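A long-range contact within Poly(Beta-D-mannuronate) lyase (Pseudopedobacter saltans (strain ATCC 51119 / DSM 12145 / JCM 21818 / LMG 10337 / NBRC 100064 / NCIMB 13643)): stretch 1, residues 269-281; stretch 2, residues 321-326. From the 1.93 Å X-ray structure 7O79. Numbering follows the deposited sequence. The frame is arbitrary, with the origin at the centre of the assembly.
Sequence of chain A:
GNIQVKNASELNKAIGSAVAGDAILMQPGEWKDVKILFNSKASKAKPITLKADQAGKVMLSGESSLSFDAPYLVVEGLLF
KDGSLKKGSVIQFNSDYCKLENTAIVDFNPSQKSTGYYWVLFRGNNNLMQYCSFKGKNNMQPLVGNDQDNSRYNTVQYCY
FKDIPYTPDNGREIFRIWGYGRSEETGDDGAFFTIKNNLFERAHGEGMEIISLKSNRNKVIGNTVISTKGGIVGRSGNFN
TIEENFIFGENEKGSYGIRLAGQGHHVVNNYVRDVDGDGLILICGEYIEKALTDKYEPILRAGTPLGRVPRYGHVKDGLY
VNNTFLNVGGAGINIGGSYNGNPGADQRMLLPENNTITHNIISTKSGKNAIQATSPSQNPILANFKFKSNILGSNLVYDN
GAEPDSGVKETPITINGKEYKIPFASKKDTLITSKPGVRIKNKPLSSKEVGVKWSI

Stretch 1 269-281: NNYVRDVDGDGLI
Stretch 2, residues 321-326: VNNTFL

How do the two backbones run against each other? Residues 271-273 and 324-326 are neighbouring parallel strands, their directions only 8° apart and their axes 4.6 Å apart at closest approach. Tyr-271 pairs with Thr-324 and Val-272 with Phe-325, each with CA atoms 4.8 Å apart, and Arg-273 pairs with Leu-326, CA to CA 4.5 Å. The strand residues are extended, from phi/psi -114/112 at Tyr-271 to -153/149 at Arg-273, and from -128/126 at Thr-324 through -126/99 to -117/140 at Leu-326. Before them, Asn-269 (61/33) and Asn-322 (56/41) both adopt the left-handed conformation, which asparagine tolerates well; Asn-270 (-94/140) and Asn-323 (-105/163) then lead into the strands. Asp-274 (60/41) is left-handed again.

Which backbone hydrogen bonds fix this register? A parallel ladder alternates between the strands: Thr-324 N gives to Asn-270 O at 2.8 Å, Val-272 N to Thr-324 O at 2.8 Å, Leu-326 N to Val-272 O at 2.8 Å, and Asp-274 N to Leu-326 O at 3.0 Å. All are nearly straight, with angles of 156-167°. A weak bond from Asn-269 N to Asn-322 O, 3.1 Å and 124°, precedes them. CA-H...O contacts supplement the ladder, including Phe-325 CA to Val-272 O at 3.3 Å and Arg-273 CA to Leu-326 O at 3.0 Å.

What do the buried asparagines contribute at the start of the ladder? Asn-270 and Asn-323 share an m rotamer, with chi1 -58° in both and chi2 -72° and -77°, so their amides line up one beside the other. Asn-323 OD1 accepts from Asn-270 ND2 at 2.9 Å and from Asn-270 N, also at 2.9 Å. Asparagine suits this place because its carboxamide can satisfy polar groups away from solvent.

How is the sheet face of Val-272 and Phe-325 packed? Phe-325 (chi1 -49°, m; chi2 -77°) is buried; its CB lies on the face it shares with Val-272, and its ring comes nearer to stretch 1. Its CD1 lies 3.8 Å from Val-272 CB (chi1 t), and its CZ 3.7 Å from Leu-280 CB, on a side chain with chi1 t and chi2 p; Leu-280 N sits over one ring face. Gly-279 (-78/-47) leaves room for the ring: its O is 3.5 Å from Phe-325 CE1, and an ideal CB would clash at 2.7 Å from Phe-325 CD1.

What covers the other face? Tyr-271 (chi1 t, chi2 89°) approaches Thr-324 (chi1 m), CE1 to CG2 3.8 Å, and Leu-326 (m, t), OH to CD1 3.8 Å. Arg-273, with chi1 to chi3 of p, t, m, lays one guanidinium face over Leu-326 CB. The charge is met by Asp-274 (chi1 -42°) in a salt bridge, NE to OD2 2.7 Å, while Arg-273 NH1 makes a weak bond to Tyr-271 OH at 3.4 Å. Together the stretches bury 606 Å².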

# COMPACT_ATOMS: atom_id res chain seq x y z
N ASN A 269 2.47 -17.39 0.83
CA ASN A 269 1.86 -17.56 2.16
C ASN A 269 0.76 -16.54 2.45
O ASN A 269 0.55 -16.16 3.60
CB ASN A 269 2.93 -17.51 3.26
CG ASN A 269 3.84 -18.72 3.21
OD1 ASN A 269 3.37 -19.85 3.09
ND2 ASN A 269 5.15 -18.50 3.29
N ASN A 270 0.02 -16.13 1.42
CA ASN A 270 -1.15 -15.27 1.61
C ASN A 270 -2.43 -16.09 1.73
O ASN A 270 -2.62 -17.08 1.02
CB ASN A 270 -1.27 -14.27 0.45
CG ASN A 270 -0.01 -13.41 0.31
OD1 ASN A 270 0.24 -12.54 1.14
ND2 ASN A 270 0.80 -13.68 -0.71
N TYR A 271 -3.31 -15.67 2.62
CA TYR A 271 -4.60 -16.31 2.84
C TYR A 271 -5.72 -15.35 2.44
O TYR A 271 -5.93 -14.33 3.10
CB TYR A 271 -4.74 -16.73 4.30
CG TYR A 271 -5.96 -17.56 4.59
CD1 TYR A 271 -5.91 -18.94 4.48
CD2 TYR A 271 -7.14 -16.98 5.03
CE1 TYR A 271 -7.00 -19.72 4.76
CE2 TYR A 271 -8.25 -17.76 5.32
CZ TYR A 271 -8.17 -19.14 5.17
OH TYR A 271 -9.23 -19.94 5.45
N VAL A 272 -6.43 -15.68 1.36
CA VAL A 272 -7.50 -14.85 0.82
C VAL A 272 -8.78 -15.66 0.82
O VAL A 272 -8.80 -16.79 0.32
CB VAL A 272 -7.17 -14.36 -0.61
CG1 VAL A 272 -8.30 -13.49 -1.16
CG2 VAL A 272 -5.84 -13.60 -0.61
N ARG A 273 -9.86 -15.09 1.37
CA ARG A 273 -11.11 -15.82 1.34
C ARG A 273 -12.30 -14.86 1.36
O ARG A 273 -12.23 -13.76 1.90
CB ARG A 273 -11.19 -16.83 2.49
CG ARG A 273 -11.17 -16.24 3.88
CD ARG A 273 -11.77 -17.24 4.88
NE ARG A 273 -13.04 -17.74 4.39
CZ ARG A 273 -13.33 -19.02 4.13
NH1 ARG A 273 -12.42 -19.97 4.31
NH2 ARG A 273 -14.55 -19.34 3.68
N ASP A 274 -13.39 -15.31 0.72
CA ASP A 274 -14.67 -14.60 0.72
C ASP A 274 -14.52 -13.21 0.12
O ASP A 274 -15.06 -12.22 0.62
CB ASP A 274 -15.29 -14.51 2.12
CG ASP A 274 -15.17 -15.81 2.92
OD1 ASP A 274 -15.48 -16.88 2.38
OD2 ASP A 274 -14.81 -15.75 4.12
N VAL A 275 -13.76 -13.12 -0.95
CA VAL A 275 -13.71 -11.88 -1.71
C VAL A 275 -14.67 -12.02 -2.88
O VAL A 275 -15.00 -13.12 -3.33
CB VAL A 275 -12.29 -11.50 -2.18
CG1 VAL A 275 -11.40 -11.15 -0.98
CG2 VAL A 275 -11.69 -12.62 -2.97
N ASP A 276 -15.14 -10.87 -3.34
CA ASP A 276 -16.10 -10.80 -4.43
C ASP A 276 -15.44 -11.04 -5.78
O ASP A 276 -16.07 -11.64 -6.66
CB ASP A 276 -16.79 -9.43 -4.39
CG ASP A 276 -17.98 -9.34 -5.31
OD1 ASP A 276 -18.59 -10.40 -5.59
OD2 ASP A 276 -18.29 -8.21 -5.74
N GLY A 277 -14.19 -10.62 -5.96
CA GLY A 277 -13.46 -10.72 -7.21
C GLY A 277 -12.47 -11.86 -7.22
O GLY A 277 -12.71 -12.92 -6.64
N ASP A 278 -11.34 -11.66 -7.91
CA ASP A 278 -10.34 -12.70 -8.09
C ASP A 278 -9.39 -12.79 -6.89
O ASP A 278 -9.17 -11.82 -6.16
CB ASP A 278 -9.50 -12.46 -9.36
CG ASP A 278 -10.33 -12.50 -10.65
OD1 ASP A 278 -11.51 -12.88 -10.62
OD2 ASP A 278 -9.76 -12.17 -11.72
N GLY A 279 -8.80 -13.97 -6.70
CA GLY A 279 -7.85 -14.16 -5.62
C GLY A 279 -6.48 -13.57 -5.96
O GLY A 279 -5.89 -12.84 -5.15
N LEU A 280 -6.00 -13.89 -7.16
CA LEU A 280 -4.70 -13.44 -7.66
C LEU A 280 -4.85 -13.10 -9.13
O LEU A 280 -5.32 -13.92 -9.92
CB LEU A 280 -3.64 -14.53 -7.48
CG LEU A 280 -2.23 -14.28 -8.02
CD1 LEU A 280 -1.59 -12.99 -7.43
CD2 LEU A 280 -1.34 -15.51 -7.80
N ILE A 281 -4.44 -11.89 -9.50
CA ILE A 281 -4.49 -11.44 -10.89
C ILE A 281 -3.07 -11.15 -11.35
O ILE A 281 -2.39 -10.30 -10.77
CB ILE A 281 -5.37 -10.20 -11.07
CG1 ILE A 281 -6.83 -10.52 -10.73
CG2 ILE A 281 -5.22 -9.64 -12.50
CD1 ILE A 281 -7.68 -9.25 -10.49
N VAL A 321 3.45 -18.87 -4.85
CA VAL A 321 3.51 -20.21 -4.25
C VAL A 321 2.89 -20.20 -2.87
O VAL A 321 2.93 -19.20 -2.14
CB VAL A 321 4.98 -20.73 -4.19
CG1 VAL A 321 5.03 -22.13 -3.62
CG2 VAL A 321 5.57 -20.78 -5.57
N ASN A 322 2.29 -21.34 -2.49
CA ASN A 322 1.82 -21.57 -1.12
C ASN A 322 0.85 -20.51 -0.65
O ASN A 322 0.93 -20.05 0.49
CB ASN A 322 2.99 -21.67 -0.15
CG ASN A 322 3.79 -22.93 -0.35
OD1 ASN A 322 4.97 -22.88 -0.68
ND2 ASN A 322 3.14 -24.07 -0.14
N ASN A 323 -0.05 -20.09 -1.53
CA ASN A 323 -1.14 -19.20 -1.16
C ASN A 323 -2.44 -19.98 -1.08
O ASN A 323 -2.57 -21.08 -1.61
CB ASN A 323 -1.28 -18.05 -2.17
CG ASN A 323 -0.00 -17.22 -2.32
OD1 ASN A 323 0.31 -16.39 -1.45
ND2 ASN A 323 0.74 -17.42 -3.41
N THR A 324 -3.42 -19.38 -0.41
CA THR A 324 -4.75 -19.98 -0.31
C THR A 324 -5.78 -18.95 -0.75
O THR A 324 -5.79 -17.83 -0.24
CB THR A 324 -5.00 -20.46 1.12
OG1 THR A 324 -4.03 -21.46 1.44
CG2 THR A 324 -6.40 -21.02 1.28
N PHE A 325 -6.63 -19.34 -1.70
CA PHE A 325 -7.70 -18.50 -2.23
C PHE A 325 -9.03 -19.26 -2.13
O PHE A 325 -9.36 -20.06 -3.01
CB PHE A 325 -7.44 -18.10 -3.69
CG PHE A 325 -6.05 -17.56 -3.93
CD1 PHE A 325 -5.71 -16.26 -3.56
CD2 PHE A 325 -5.09 -18.35 -4.54
CE1 PHE A 325 -4.42 -15.75 -3.78
CE2 PHE A 325 -3.79 -17.85 -4.77
CZ PHE A 325 -3.46 -16.56 -4.38
N LEU A 326 -9.83 -18.98 -1.11
CA LEU A 326 -11.03 -19.78 -0.88
C LEU A 326 -12.30 -18.97 -1.02
O LEU A 326 -12.37 -17.82 -0.58
CB LEU A 326 -10.99 -20.46 0.50
CG LEU A 326 -9.90 -21.52 0.65
CD1 LEU A 326 -9.67 -21.83 2.14
CD2 LEU A 326 -10.23 -22.76 -0.13